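Local coordinates for protein glucanase (Clostridium thermocellum, PDB 5GXX) that probably hydrolyses internal beta-1,4-glucosidic bonds of cellulose, as a family 9 endoglucanase of the cellulosome, at residues P60-L72 with R85-L99. The protein carries 1 engineered substitution. Numbering follows the deposited sequence.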
loop_
_atom_site.group_PDB
_atom_site.type_symbol
_atom_site.label_atom_id
_atom_site.label_comp_id
_atom_site.label_asym_id
_atom_site.label_seq_id
_atom_site.Cartn_x
_atom_site.Cartn_y
_atom_site.Cartn_z
ATOM N N PRO A 60 -12.726 14.219 -37.436
ATOM C CA PRO A 60 -12.106 15.548 -37.414
ATOM C C PRO A 60 -10.719 15.593 -38.060
ATOM O O PRO A 60 -10.298 16.662 -38.505
ATOM C CB PRO A 60 -12.020 15.873 -35.914
ATOM C CG PRO A 60 -11.946 14.498 -35.262
ATOM C CD PRO A 60 -12.920 13.696 -36.074
ATOM N N MET A 61 -10.008 14.472 -38.142
ATOM C CA MET A 61 -8.698 14.517 -38.768
ATOM C C MET A 61 -8.842 14.803 -40.244
ATOM O O MET A 61 -8.157 15.690 -40.785
ATOM C CB MET A 61 -7.912 13.220 -38.575
ATOM C CG MET A 61 -6.425 13.429 -38.812
ATOM S SD MET A 61 -5.467 11.952 -39.189
ATOM C CE MET A 61 -5.741 10.903 -37.768
ATOM N N ALA A 62 -9.764 14.077 -40.883
ATOM C CA ALA A 62 -9.988 14.249 -42.305
ATOM C C ALA A 62 -10.612 15.616 -42.558
ATOM O O ALA A 62 -10.240 16.284 -43.515
ATOM C CB ALA A 62 -10.858 13.118 -42.840
ATOM N N TYR A 63 -11.501 16.072 -41.678
ATOM C CA TYR A 63 -12.123 17.387 -41.837
ATOM C C TYR A 63 -11.021 18.430 -41.871
ATOM O O TYR A 63 -11.003 19.316 -42.737
ATOM C CB TYR A 63 -13.111 17.686 -40.703
ATOM C CG TYR A 63 -13.368 19.169 -40.527
ATOM C CD1 TYR A 63 -14.343 19.816 -41.283
ATOM C CD2 TYR A 63 -12.614 19.918 -39.614
ATOM C CE1 TYR A 63 -14.575 21.180 -41.146
ATOM C CE2 TYR A 63 -12.842 21.296 -39.467
ATOM C CZ TYR A 63 -13.812 21.907 -40.249
ATOM O OH TYR A 63 -14.073 23.255 -40.134
ATOM N N SER A 64 -10.108 18.306 -40.910
ATOM C CA SER A 64 -9.000 19.258 -40.757
ATOM C C SER A 64 -8.142 19.254 -42.020
ATOM O O SER A 64 -7.804 20.307 -42.558
ATOM C CB SER A 64 -8.143 18.998 -39.512
ATOM O OG SER A 64 -8.902 19.093 -38.317
ATOM N N ALA A 65 -7.769 18.070 -42.489
ATOM C CA ALA A 65 -7.026 17.966 -43.746
ATOM C C ALA A 65 -7.766 18.588 -44.931
ATOM O O ALA A 65 -7.163 19.323 -45.718
ATOM C CB ALA A 65 -6.707 16.499 -44.036
ATOM N N ALA A 66 -9.069 18.330 -45.053
ATOM C CA ALA A 66 -9.879 18.932 -46.113
ATOM C C ALA A 66 -9.829 20.460 -46.061
ATOM O O ALA A 66 -9.689 21.130 -47.080
ATOM C CB ALA A 66 -11.322 18.441 -46.052
ATOM N N MET A 67 -9.924 21.015 -44.857
ATOM C CA MET A 67 -9.887 22.471 -44.709
ATOM C C MET A 67 -8.502 23.038 -45.000
ATOM O O MET A 67 -8.431 24.120 -45.585
ATOM C CB MET A 67 -10.287 22.842 -43.290
ATOM C CG MET A 67 -11.717 22.531 -42.929
ATOM S SD MET A 67 -12.906 23.287 -44.027
ATOM C CE MET A 67 -12.840 25.023 -43.560
ATOM N N LEU A 68 -7.427 22.333 -44.653
ATOM C CA LEU A 68 -6.085 22.744 -45.082
ATOM C C LEU A 68 -5.966 22.721 -46.606
ATOM O O LEU A 68 -5.360 23.626 -47.192
ATOM C CB LEU A 68 -4.988 21.889 -44.447
ATOM C CG LEU A 68 -4.837 21.994 -42.925
ATOM C CD1 LEU A 68 -3.514 21.359 -42.480
ATOM C CD2 LEU A 68 -4.925 23.425 -42.380
ATOM N N GLY A 69 -6.566 21.699 -47.224
ATOM C CA GLY A 69 -6.620 21.606 -48.681
ATOM C C GLY A 69 -7.388 22.778 -49.256
ATOM O O GLY A 69 -6.939 23.398 -50.233
ATOM N N TRP A 70 -8.518 23.114 -48.631
ATOM C CA TRP A 70 -9.359 24.201 -49.127
ATOM C C TRP A 70 -8.575 25.508 -49.033
ATOM O O TRP A 70 -8.654 26.324 -49.956
ATOM C CB TRP A 70 -10.702 24.250 -48.385
ATOM C CG TRP A 70 -11.761 25.122 -49.012
ATOM C CD1 TRP A 70 -11.692 25.749 -50.217
ATOM C CD2 TRP A 70 -13.056 25.438 -48.471
ATOM N NE1 TRP A 70 -12.849 26.456 -50.455
ATOM C CE2 TRP A 70 -13.705 26.278 -49.398
ATOM C CE3 TRP A 70 -13.715 25.123 -47.268
ATOM C CZ2 TRP A 70 -14.991 26.786 -49.174
ATOM C CZ3 TRP A 70 -14.987 25.615 -47.054
ATOM C CH2 TRP A 70 -15.605 26.460 -47.988
ATOM N N ALA A 71 -7.816 25.696 -47.950
ATOM C CA ALA A 71 -6.985 26.895 -47.813
ATOM C C ALA A 71 -6.020 27.048 -48.995
ATOM O O ALA A 71 -5.884 28.138 -49.571
ATOM C CB ALA A 71 -6.241 26.869 -46.495
ATOM N N LEU A 72 -5.365 25.949 -49.359
ATOM C CA LEU A 72 -4.446 25.944 -50.486
ATOM C C LEU A 72 -5.188 26.161 -51.797
ATOM O O LEU A 72 -4.675 26.865 -52.672
ATOM C CB LEU A 72 -3.644 24.637 -50.523
ATOM C CG LEU A 72 -2.531 24.471 -49.479
ATOM C CD1 LEU A 72 -2.034 23.025 -49.399
ATOM C CD2 LEU A 72 -1.340 25.412 -49.692
ATOM N N ARG A 85 3.677 28.415 -47.953
ATOM C CA ARG A 85 3.054 27.440 -48.846
ATOM C C ARG A 85 3.625 26.025 -48.728
ATOM O O ARG A 85 2.858 25.068 -48.595
ATOM C CB ARG A 85 3.115 27.872 -50.308
ATOM C CG ARG A 85 2.275 26.938 -51.167
ATOM C CD ARG A 85 2.321 27.334 -52.632
ATOM N NE ARG A 85 1.383 26.528 -53.404
ATOM C CZ ARG A 85 0.848 26.910 -54.560
ATOM N NH1 ARG A 85 1.161 28.084 -55.091
ATOM N NH2 ARG A 85 -0.012 26.117 -55.185
ATOM N N LEU A 86 4.947 25.884 -48.767
ATOM C CA LEU A 86 5.542 24.557 -48.723
ATOM C C LEU A 86 5.339 23.903 -47.358
ATOM O O LEU A 86 5.122 22.690 -47.280
ATOM C CB LEU A 86 7.027 24.587 -49.113
ATOM C CG LEU A 86 7.320 24.881 -50.594
ATOM C CD1 LEU A 86 8.746 25.403 -50.806
ATOM C CD2 LEU A 86 7.038 23.662 -51.485
ATOM N N HIS A 87 5.410 24.693 -46.290
ATOM C CA HIS A 87 5.052 24.176 -44.961
ATOM C C HIS A 87 3.639 23.617 -44.905
ATOM O O HIS A 87 3.415 22.521 -44.366
ATOM C CB HIS A 87 5.203 25.227 -43.859
ATOM C CG HIS A 87 6.622 25.617 -43.594
ATOM N ND1 HIS A 87 7.583 24.714 -43.195
ATOM C CD2 HIS A 87 7.251 26.811 -43.706
ATOM C CE1 HIS A 87 8.742 25.335 -43.063
ATOM N NE2 HIS A 87 8.565 26.611 -43.355
ATOM N N LEU A 88 2.688 24.387 -45.432
ATOM C CA LEU A 88 1.293 23.963 -45.446
ATOM C C LEU A 88 1.094 22.707 -46.301
ATOM O O LEU A 88 0.393 21.781 -45.888
ATOM C CB LEU A 88 0.397 25.124 -45.883
ATOM C CG LEU A 88 -1.107 24.840 -45.905
ATOM C CD1 LEU A 88 -1.607 24.199 -44.605
ATOM C CD2 LEU A 88 -1.895 26.113 -46.200
ATOM N N GLU A 89 1.725 22.667 -47.473
ATOM C CA GLU A 89 1.593 21.521 -48.364
ATOM C C GLU A 89 2.054 20.198 -47.764
ATOM O O GLU A 89 1.320 19.207 -47.797
ATOM C CB GLU A 89 2.325 21.773 -49.682
ATOM C CG GLU A 89 1.506 22.659 -50.616
ATOM C CD GLU A 89 2.271 23.105 -51.837
ATOM O OE1 GLU A 89 3.486 22.827 -51.925
ATOM O OE2 GLU A 89 1.647 23.754 -52.697
ATOM N N ARG A 90 3.260 20.170 -47.213
ATOM C CA ARG A 90 3.792 18.926 -46.662
ATOM C C ARG A 90 3.107 18.525 -45.357
ATOM O O ARG A 90 2.954 17.338 -45.074
ATOM C CB ARG A 90 5.318 18.946 -46.532
ATOM C CG ARG A 90 5.898 19.930 -45.514
ATOM C CD ARG A 90 7.401 20.043 -45.769
ATOM N NE ARG A 90 8.057 20.851 -44.742
ATOM C CZ ARG A 90 9.352 21.151 -44.701
ATOM N NH1 ARG A 90 10.174 20.729 -45.657
ATOM N NH2 ARG A 90 9.823 21.866 -43.681
ATOM N N ASN A 91 2.650 19.499 -44.573
ATOM C CA ASN A 91 1.829 19.146 -43.419
ATOM C C ASN A 91 0.513 18.491 -43.832
ATOM O O ASN A 91 0.086 17.523 -43.206
ATOM C CB ASN A 91 1.601 20.364 -42.522
ATOM C CG ASN A 91 2.696 20.489 -41.494
ATOM O OD1 ASN A 91 2.751 19.715 -40.539
ATOM N ND2 ASN A 91 3.625 21.406 -41.719
ATOM N N LEU A 92 -0.105 19.008 -44.886
ATOM C CA LEU A 92 -1.307 18.384 -45.414
ATOM C C LEU A 92 -0.986 16.964 -45.894
ATOM O O LEU A 92 -1.731 16.035 -45.568
ATOM C CB LEU A 92 -1.925 19.237 -46.532
ATOM C CG LEU A 92 -3.067 18.584 -47.308
ATOM C CD1 LEU A 92 -4.223 18.156 -46.400
ATOM C CD2 LEU A 92 -3.555 19.525 -48.384
ATOM N N ALA A 93 0.122 16.794 -46.617
ATOM C CA ALA A 93 0.417 15.489 -47.223
ATOM C C ALA A 93 0.560 14.419 -46.159
ATOM O O ALA A 93 0.197 13.267 -46.369
ATOM C CB ALA A 93 1.683 15.550 -48.086
ATOM N N PHE A 94 1.126 14.802 -45.022
ATOM C CA PHE A 94 1.342 13.879 -43.917
ATOM C C PHE A 94 0.013 13.272 -43.462
ATOM O O PHE A 94 -0.081 12.068 -43.213
ATOM C CB PHE A 94 2.071 14.610 -42.777
ATOM C CG PHE A 94 2.518 13.707 -41.673
ATOM C CD1 PHE A 94 3.766 13.100 -41.744
ATOM C CD2 PHE A 94 1.714 13.478 -40.567
ATOM C CE1 PHE A 94 4.205 12.240 -40.749
ATOM C CE2 PHE A 94 2.156 12.620 -39.566
ATOM C CZ PHE A 94 3.395 12.005 -39.652
ATOM N N ALA A 95 -1.021 14.100 -43.347
ATOM C CA ALA A 95 -2.332 13.616 -42.945
ATOM C C ALA A 95 -2.980 12.783 -44.052
ATOM O O ALA A 95 -3.541 11.726 -43.781
ATOM C CB ALA A 95 -3.241 14.782 -42.545
ATOM N N LEU A 96 -2.912 13.263 -45.291
ATOM C CA LEU A 96 -3.469 12.531 -46.421
ATOM C C LEU A 96 -2.821 11.152 -46.558
ATOM O O LEU A 96 -3.531 10.188 -46.858
ATOM C CB LEU A 96 -3.348 13.313 -47.735
ATOM C CG LEU A 96 -4.169 14.612 -47.713
ATOM C CD1 LEU A 96 -4.005 15.369 -49.019
ATOM C CD2 LEU A 96 -5.642 14.419 -47.387
ATOM N N ASP A 97 -1.514 11.036 -46.322
ATOM C CA ASP A 97 -0.847 9.735 -46.410
ATOM C C ASP A 97 -1.471 8.741 -45.435
ATOM O O ASP A 97 -1.661 7.571 -45.760
ATOM C CB ASP A 97 0.661 9.856 -46.183
ATOM C CG ASP A 97 1.369 10.480 -47.369
ATOM O OD1 ASP A 97 0.754 10.600 -48.447
ATOM O OD2 ASP A 97 2.548 10.862 -47.234
ATOM N N TYR A 98 -1.769 9.209 -44.226
ATOM C CA TYR A 98 -2.470 8.422 -43.221
ATOM C C TYR A 98 -3.856 7.990 -43.695
ATOM O O TYR A 98 -4.184 6.815 -43.536
ATOM C CB TYR A 98 -2.501 9.136 -41.854
ATOM C CG TYR A 98 -3.477 8.535 -40.862
ATOM C CD1 TYR A 98 -4.797 8.975 -40.807
ATOM C CD2 TYR A 98 -3.096 7.525 -39.982
ATOM C CE1 TYR A 98 -5.699 8.446 -39.900
ATOM C CE2 TYR A 98 -3.991 6.982 -39.075
ATOM C CZ TYR A 98 -5.291 7.438 -39.046
ATOM O OH TYR A 98 -6.209 6.917 -38.161
ATOM N N LEU A 99 -4.642 8.884 -44.290
ATOM C CA LEU A 99 -5.981 8.502 -44.731
ATOM C C LEU A 99 -5.910 7.395 -45.785
ATOM O O LEU A 99 -6.708 6.452 -45.740
ATOM C CB LEU A 99 -6.760 9.692 -45.285
ATOM C CG LEU A 99 -6.973 10.856 -44.313
ATOM C CD1 LEU A 99 -7.849 11.934 -44.944
ATOM C CD2 LEU A 99 -7.582 10.345 -43.007
#
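Knobs-into-holes packing joins two consecutive, roughly antiparallel helices here, with Leu92 seated among Ala65, Leu68, Gly69 and Leu72, and Leu72 in return among Arg85, Leu88, Glu89 and Leu92. The axes approach to 9.6 Å with 145° between their directions. Small residues make this possible: Leu92 CD1 rests 3.8 Å from Ala65 CB, while the second branch, CD2, lies against the bare backbone of Gly69, 3.7 Å from its CA. The methyl of Ala65 also meets that of Ala95 at 4.1 Å, a pairing of two short side chains where the backbones run close.

Both helices, 58-75 and 85-101, belong to the catalytic module, which in glycoside hydrolase family 9 is an (alpha/alpha)6 barrel; helices 301-318 and 412-429 pack on 60-72, and helix 142-158 touches both segments, at Ala62 and Ala66 and at Leu99. Toward the end of the first helix the spacing is filled by longer side chains. Leu72 and Leu88 meet tip to tip, CD2 to CD2 at 3.6 Å; Leu88, with CG anti to the backbone N (chi1 -178°), points its methyls at the first helix. Leu72 CD1 lies 3.8 Å from Glu89 CG, using the aliphatic part of a residue whose carboxylate forms a salt bridge with Arg85, NE donating to Glu89 OE2 at 2.9 Å from above the carboxylate plane; Asp77 and Glu80 engage the same arginine.

At the opposite end Met61 makes a Met-aromatic contact with Tyr98. Its extended chain (chi1 -161°) carries SD out to 4.2 Å from the ring centroid, obliquely to it, and the bend at chi3 turns CE against Tyr98 CE1, while the tyrosine hydroxyl hydrogen-bonds Asn58.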